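Local coordinates for protein geranylgeranyl pyrophosphate synthase (Corynebacterium glutamicum, PDB 3LMD) that probably condenses isopentenyl diphosphate units with an allylic diphosphate to lengthen trans-isoprenoid chains, using divalent metal ions such as magnesium, at residues D42-V45 with Q46-E49; V264-L267 with P268-Y271; R319-D322 with I323-E327. All coordinates share one frame; numbering follows the deposited sequence.

Interaction 1: residues D42-V45 with Q46-E49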
loop_
_atom_site.group_PDB
_atom_site.type_symbol
_atom_site.label_atom_id
_atom_site.label_comp_id
_atom_site.label_asym_id
_atom_site.label_seq_id
_atom_site.Cartn_x
_atom_site.Cartn_y
_atom_site.Cartn_z
ATOM N N ASP A 42 9.079 -17.167 24.133
ATOM C CA ASP A 42 7.810 -16.664 24.685
ATOM C C ASP A 42 7.342 -15.395 23.974
ATOM O O ASP A 42 6.156 -15.209 23.722
ATOM C CB ASP A 42 7.948 -16.319 26.164
ATOM C CG ASP A 42 8.109 -17.547 27.040
ATOM O OD1 ASP A 42 8.044 -18.671 26.500
ATOM O OD2 ASP A 42 8.310 -17.380 28.263
ATOM N N ALA A 43 8.270 -14.499 23.697
ATOM C CA ALA A 43 7.891 -13.268 23.019
ATOM C C ALA A 43 7.512 -13.554 21.549
ATOM O O ALA A 43 6.619 -12.895 21.019
ATOM C CB ALA A 43 8.997 -12.227 23.126
ATOM N N MET A 44 8.148 -14.547 20.909
ATOM C CA MET A 44 7.770 -14.929 19.532
ATOM C C MET A 44 6.341 -15.471 19.452
ATOM O O MET A 44 5.655 -15.289 18.437
ATOM C CB MET A 44 8.760 -15.905 18.869
ATOM C CG MET A 44 10.056 -15.268 18.364
ATOM S SD MET A 44 9.857 -14.126 16.934
ATOM C CE MET A 44 8.320 -14.658 16.216
ATOM N N VAL A 45 5.885 -16.147 20.503
ATOM C CA VAL A 45 4.494 -16.623 20.524
ATOM C C VAL A 45 3.553 -15.413 20.556
ATOM O O VAL A 45 2.507 -15.367 19.872
ATOM C CB VAL A 45 4.237 -17.498 21.786
ATOM C CG1 VAL A 45 2.726 -17.755 21.990
ATOM C CG2 VAL A 45 5.028 -18.796 21.711
ATOM N N GLN A 46 3.900 -14.424 21.366
ATOM C CA GLN A 46 3.106 -13.211 21.458
ATOM C C GLN A 46 3.064 -12.439 20.116
ATOM O O GLN A 46 2.028 -11.896 19.731
ATOM C CB GLN A 46 3.665 -12.304 22.542
ATOM C CG GLN A 46 3.601 -12.915 23.964
ATOM C CD GLN A 46 4.345 -12.057 24.979
ATOM O OE1 GLN A 46 3.906 -10.962 25.319
ATOM N NE2 GLN A 46 5.485 -12.551 25.457
ATOM N N VAL A 47 4.195 -12.379 19.433
ATOM C CA VAL A 47 4.230 -11.824 18.062
ATOM C C VAL A 47 3.300 -12.608 17.138
ATOM O O VAL A 47 2.517 -12.035 16.382
ATOM C CB VAL A 47 5.666 -11.938 17.482
ATOM C CG1 VAL A 47 5.672 -11.699 15.977
ATOM C CG2 VAL A 47 6.610 -10.985 18.237
ATOM N N GLU A 48 3.443 -13.928 17.139
ATOM C CA GLU A 48 2.597 -14.756 16.318
ATOM C C GLU A 48 1.097 -14.532 16.607
ATOM O O GLU A 48 0.285 -14.538 15.687
ATOM C CB GLU A 48 2.943 -16.244 16.492
ATOM C CG GLU A 48 4.337 -16.644 15.948
ATOM C CD GLU A 48 4.367 -16.736 14.407
ATOM O OE1 GLU A 48 3.363 -16.366 13.761
ATOM O OE2 GLU A 48 5.382 -17.204 13.848
ATOM N N GLU A 49 0.724 -14.365 17.872
ATOM C CA GLU A 49 -0.696 -14.191 18.224
ATOM C C GLU A 49 -1.221 -12.884 17.662
ATOM O O GLU A 49 -2.312 -12.844 17.090
ATOM C CB GLU A 49 -0.920 -14.226 19.756
ATOM C CG GLU A 49 -1.067 -15.684 20.210
ATOM C CD GLU A 49 -0.877 -15.910 21.703
ATOM O OE1 GLU A 49 -0.803 -14.922 22.472
ATOM O OE2 GLU A 49 -0.798 -17.102 22.085
#

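Interaction 2: residues V264-L267 with P268-Y271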
loop_
_atom_site.group_PDB
_atom_site.type_symbol
_atom_site.label_atom_id
_atom_site.label_comp_id
_atom_site.label_asym_id
_atom_site.label_seq_id
_atom_site.Cartn_x
_atom_site.Cartn_y
_atom_site.Cartn_z
ATOM N N VAL A 264 18.736 -13.631 -14.540
ATOM C CA VAL A 264 19.130 -12.890 -13.325
ATOM C C VAL A 264 20.606 -13.208 -12.973
ATOM O O VAL A 264 20.913 -14.312 -12.525
ATOM C CB VAL A 264 18.218 -13.242 -12.115
ATOM C CG1 VAL A 264 18.632 -12.469 -10.888
ATOM C CG2 VAL A 264 16.735 -12.967 -12.442
ATOM N N PHE A 265 21.497 -12.251 -13.213
ATOM C CA PHE A 265 22.931 -12.423 -12.954
ATOM C C PHE A 265 23.300 -11.753 -11.631
ATOM O O PHE A 265 23.351 -10.539 -11.547
ATOM C CB PHE A 265 23.769 -11.783 -14.062
ATOM C CG PHE A 265 23.371 -12.208 -15.442
ATOM C CD1 PHE A 265 23.006 -13.521 -15.694
ATOM C CD2 PHE A 265 23.372 -11.294 -16.479
ATOM C CE1 PHE A 265 22.625 -13.916 -16.970
ATOM C CE2 PHE A 265 23.013 -11.673 -17.753
ATOM C CZ PHE A 265 22.631 -12.981 -18.003
ATOM N N THR A 266 23.576 -12.563 -10.624
ATOM C CA THR A 266 23.922 -12.049 -9.300
ATOM C C THR A 266 25.431 -11.754 -9.165
ATOM O O THR A 266 26.202 -11.958 -10.091
ATOM C CB THR A 266 23.480 -13.061 -8.253
ATOM O OG1 THR A 266 24.167 -14.297 -8.493
ATOM C CG2 THR A 266 21.943 -13.323 -8.399
ATOM N N LEU A 267 25.851 -11.292 -7.996
ATOM C CA LEU A 267 27.196 -10.763 -7.824
ATOM C C LEU A 267 28.345 -11.607 -8.388
ATOM O O LEU A 267 29.202 -11.064 -9.065
ATOM C CB LEU A 267 27.467 -10.498 -6.341
ATOM C CG LEU A 267 28.632 -9.589 -6.013
ATOM C CD1 LEU A 267 28.483 -8.266 -6.796
ATOM C CD2 LEU A 267 28.617 -9.332 -4.475
ATOM N N PRO A 268 28.407 -12.915 -8.070
ATOM C CA PRO A 268 29.564 -13.654 -8.629
ATOM C C PRO A 268 29.598 -13.638 -10.162
ATOM O O PRO A 268 30.675 -13.652 -10.772
ATOM C CB PRO A 268 29.326 -15.090 -8.177
ATOM C CG PRO A 268 28.290 -15.008 -7.062
ATOM C CD PRO A 268 27.513 -13.774 -7.280
ATOM N N VAL A 269 28.428 -13.666 -10.786
ATOM C CA VAL A 269 28.348 -13.656 -12.235
ATOM C C VAL A 269 28.778 -12.311 -12.768
ATOM O O VAL A 269 29.488 -12.234 -13.772
ATOM C CB VAL A 269 26.893 -13.958 -12.757
ATOM C CG1 VAL A 269 26.895 -14.069 -14.323
ATOM C CG2 VAL A 269 26.360 -15.200 -12.128
ATOM N N LEU A 270 28.355 -11.238 -12.105
ATOM C CA LEU A 270 28.703 -9.900 -12.559
ATOM C C LEU A 270 30.210 -9.663 -12.427
ATOM O O LEU A 270 30.820 -9.029 -13.273
ATOM C CB LEU A 270 27.956 -8.825 -11.754
ATOM C CG LEU A 270 26.420 -8.946 -11.883
ATOM C CD1 LEU A 270 25.719 -7.989 -10.874
ATOM C CD2 LEU A 270 26.027 -8.624 -13.323
ATOM N N TYR A 271 30.802 -10.124 -11.338
ATOM C CA TYR A 271 32.270 -10.030 -11.208
ATOM C C TYR A 271 32.994 -10.811 -12.336
ATOM O O TYR A 271 33.947 -10.293 -12.952
ATOM C CB TYR A 271 32.689 -10.587 -9.858
ATOM C CG TYR A 271 32.608 -9.578 -8.729
ATOM C CD1 TYR A 271 33.146 -8.298 -8.861
ATOM C CD2 TYR A 271 32.031 -9.917 -7.532
ATOM C CE1 TYR A 271 33.086 -7.388 -7.807
ATOM C CE2 TYR A 271 31.962 -9.013 -6.480
ATOM C CZ TYR A 271 32.487 -7.763 -6.625
ATOM O OH TYR A 271 32.419 -6.897 -5.554
#

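Interaction 3: residues R319-D322 with I323-E327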
loop_
_atom_site.group_PDB
_atom_site.type_symbol
_atom_site.label_atom_id
_atom_site.label_comp_id
_atom_site.label_asym_id
_atom_site.label_seq_id
_atom_site.Cartn_x
_atom_site.Cartn_y
_atom_site.Cartn_z
ATOM N N ARG A 319 33.600 -8.204 3.573
ATOM C CA ARG A 319 33.606 -6.776 3.800
ATOM C C ARG A 319 32.350 -6.354 4.600
ATOM O O ARG A 319 32.432 -5.539 5.531
ATOM C CB ARG A 319 33.655 -6.046 2.446
ATOM C CG ARG A 319 33.734 -4.521 2.557
ATOM C CD ARG A 319 33.887 -3.845 1.202
ATOM N NE ARG A 319 32.636 -3.809 0.451
ATOM C CZ ARG A 319 31.632 -2.965 0.689
ATOM N NH1 ARG A 319 30.548 -2.998 -0.081
ATOM N NH2 ARG A 319 31.711 -2.081 1.680
ATOM N N TYR A 320 31.192 -6.912 4.247
ATOM C CA TYR A 320 29.967 -6.673 5.051
ATOM C C TYR A 320 30.061 -7.297 6.428
ATOM O O TYR A 320 29.515 -6.763 7.383
ATOM C CB TYR A 320 28.730 -7.183 4.316
ATOM C CG TYR A 320 28.377 -6.263 3.185
ATOM C CD1 TYR A 320 27.919 -4.968 3.444
ATOM C CD2 TYR A 320 28.468 -6.676 1.862
ATOM C CE1 TYR A 320 27.595 -4.085 2.406
ATOM C CE2 TYR A 320 28.133 -5.804 0.819
ATOM C CZ TYR A 320 27.698 -4.513 1.098
ATOM O OH TYR A 320 27.331 -3.632 0.075
ATOM N N MET A 321 30.759 -8.423 6.539
ATOM C CA MET A 321 30.915 -9.074 7.850
ATOM C C MET A 321 31.792 -8.183 8.727
ATOM O O MET A 321 31.530 -8.084 9.919
ATOM C CB MET A 321 31.535 -10.499 7.739
ATOM C CG MET A 321 31.579 -11.330 9.100
ATOM S SD MET A 321 29.930 -11.736 9.821
ATOM C CE MET A 321 30.007 -10.912 11.414
ATOM N N ASP A 322 32.801 -7.515 8.128
ATOM C CA ASP A 322 33.630 -6.536 8.864
ATOM C C ASP A 322 32.781 -5.375 9.320
ATOM O O ASP A 322 32.903 -4.908 10.440
ATOM C CB ASP A 322 34.780 -5.970 7.996
ATOM C CG ASP A 322 35.891 -6.980 7.751
ATOM O OD1 ASP A 322 35.972 -7.984 8.488
ATOM O OD2 ASP A 322 36.672 -6.763 6.808
ATOM N N ILE A 323 31.912 -4.883 8.451
ATOM C CA ILE A 323 30.981 -3.820 8.860
ATOM C C ILE A 323 30.082 -4.264 10.015
ATOM O O ILE A 323 29.890 -3.518 10.982
ATOM C CB ILE A 323 30.100 -3.359 7.651
ATOM C CG1 ILE A 323 30.959 -2.601 6.619
ATOM C CG2 ILE A 323 28.924 -2.461 8.113
ATOM C CD1 ILE A 323 30.280 -2.468 5.230
ATOM N N ALA A 324 29.543 -5.473 9.907
ATOM C CA ALA A 324 28.667 -6.027 10.943
ATOM C C ALA A 324 29.408 -6.091 12.292
ATOM O O ALA A 324 28.861 -5.700 13.319
ATOM C CB ALA A 324 28.170 -7.413 10.535
ATOM N N ASN A 325 30.650 -6.574 12.270
ATOM C CA ASN A 325 31.473 -6.662 13.481
ATOM C C ASN A 325 31.787 -5.292 14.054
ATOM O O ASN A 325 31.801 -5.120 15.282
ATOM C CB ASN A 325 32.767 -7.434 13.209
ATOM C CG ASN A 325 32.560 -8.937 13.297
ATOM O OD1 ASN A 325 31.742 -9.405 14.079
ATOM N ND2 ASN A 325 33.310 -9.687 12.512
ATOM N N ALA A 326 31.994 -4.310 13.177
ATOM C CA ALA A 326 32.200 -2.941 13.626
ATOM C C ALA A 326 30.942 -2.367 14.267
ATOM O O ALA A 326 31.035 -1.555 15.184
ATOM C CB ALA A 326 32.712 -2.019 12.493
ATOM N N GLU A 327 29.761 -2.786 13.812
ATOM C CA GLU A 327 28.534 -2.326 14.486
ATOM C C GLU A 327 28.371 -2.982 15.851
ATOM O O GLU A 327 28.040 -2.302 16.838
ATOM C CB GLU A 327 27.309 -2.511 13.585
ATOM C CG GLU A 327 27.475 -1.703 12.274
ATOM C CD GLU A 327 27.512 -0.187 12.515
ATOM O OE1 GLU A 327 27.025 0.299 13.569
ATOM O OE2 GLU A 327 27.962 0.531 11.604
HETATM O O HOH W 1 35.579 -8.581 10.866
#

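Interaction 1: residues D42-V45 with Q46-E49
Val47, Glu48 and Glu49 turn their backbone N-H groups back onto the carbonyls of Ala43, Met44 and Val45, so 42-45 and 46-49 are two successive turns of the single helix 34-55. The three bonds are alike in length: Val47 N to Ala43 O, for one, spans 2.9 Å. Asp42 O starts the ladder less firmly. Its bond from Gln46 N is weak, at 3.4 Å, and the same oxygen takes a second weak bond from the side-chain amide, Gln46 NE2 to Asp42 O at 3.2 Å. Glutamine suits this exposed place: with CG beside the backbone N (chi1 -63°) its chain turns back along the helix, and extension beyond CG (chi2 172°) gives the amide the reach to a carbonyl one turn earlier. CG passes close to the same Asp42 O, and NE2 ends beside Ala43 CA.

Met44 and Val47 lie side by side and point the same way. The methionine chain bends at chi2 (-68°), which brings Met44 CE to 4.0 Å from Val47 CG1. Its flexible thioether chain can shape itself to the branched valine. On the exposed side Val45 and Glu49 also run alongside each other, with Val45 CG1 3.6 Å from Glu49 OE2; the aliphatic branch meets the carboxylate by simple contact. The Glu48 carboxylate leads away from 42-45 and forms a salt bridge with Arg76, while its CG rests near Met44 O.

Small Ala43 and compact Val47 form the buried stripe, while Asp42, Gln46 and Glu49 lie on the exposed side with Val45 as an apolar exception. This broadly amphipathic alpha-helix is one of the helices of the all-helical FPP/GGPP synthase fold, here packed on helices 77-86 and 95-118.

Interaction 2: residues V264-L267 with P268-Y271
Thr266 and Leu267 offer their carbonyls to the first turn of helix 267-274, and these backbone bonds begin the helix: this is a helix N-terminus of the prenyl synthase fold, with Thr266 at the N-cap and a proline in the first turn. Thr266 O accepts from Leu270 N at 3.0 Å and, weakly and at a poor angle of 122°, from Val269 N. Leu267 O receives Tyr271 N in a nearly straight bond, 2.9 Å long. Pro268 has no N-H to give, which costs nothing in the first turn of a helix, and its closed ring helps fix the backbone there. The threonine hydroxyl makes no capping bond; Thr266 OG1 lies 3.6 Å from Pro268 CD.

The apolar contacts form two groups. Phe265, ahead of the helix, sets CB 3.9 Å from Val269 CG1 and 4.0 Å from Leu270 CD2; CB touches the first turn while the ring leads away, with Val269 CG1 oblique to it. One turn apart, Leu267 and Tyr271 run alongside each other: Leu267 CG reaches Tyr271 CE2 at 3.4 Å, a close fit. CG stands opposite the leucine's backbone N (chi1 -163°), which sets it beside the ring, with CD1 next and CD2 farther off.

Around this turn, Thr266, Pro268 and Val269 meet helix 219-246 at Ile245, and Leu267, Pro268 and Tyr271 touch helix 309-328. Tyr192 and Ile189 of helix 188-214 flank Thr266, Leu267, Leu270 and Tyr271.

Interaction 3: residues R319-D322 with I323-E327
Ile323 lies against Arg319 and Tyr320 in a local side-chain contact along helix 309-328, where neighbours three and four residues apart share one face. Regular i to i+4 bonds hold the backbone, among them Ala324 N to Tyr320 O at 2.8 Å. Ile323 CD1 comes 3.9 Å from Tyr320 CD1 and 3.8 Å from Arg319 NH2, so the methyl meets both an aromatic ring and a guanidinium group. Arginine suits this exposed position because its aliphatic part reaches out extended before the chain folds at chi3 (76°). Arg319 CZ then lies 4.2 Å above one face of the Tyr320 ring, offset toward the rim, while NH1 forms a salt bridge with Glu316.

In the all-helical prenyl synthase fold, the buried side of this helix carries Tyr320 and Ala324 against helix 219-246, at Met234, Ile235 and Phe228; the small Ala324 fits against Phe228. Met321 instead packs on Ala344 and Val348 of helix 335-349. Bent at chi2 and chi3, Met321 brings its CE to 4.0 Å from Ala324 CB and to 3.5 Å from Asn325 OD1.

The Asn325 amide is engaged at both ends: OD1 accepts from Arg341, and ND2 donates to a water at 3.0 Å. That water in turn donates to Asp322 OD1, bridging the exposed carboxylate to the amide.

Overall arrangement
All three contacts are local, each within or at the start of one helix, and they follow in series along the chain. Interactions 2 and 3 are the nearer pair, with nearest atoms about 6 Å apart and centres 22 Å apart. Helix 309-328 connects them: it carries interaction 3 and, through Ala312, Ala313 and Glu316, touches interaction 2, while helix 219-246 packs on both. Interaction 1 lies on the opposite side of the chain's centre from interaction 2, their centres 38 Å apart. The Pro268 side chain of interaction 2 is about 10 Å from that of Ser305, a calcium ligand of this protein; the ion is absent from this chain, and this is proximity without contact. Interactions 1 and 3 lie away from the metal sites.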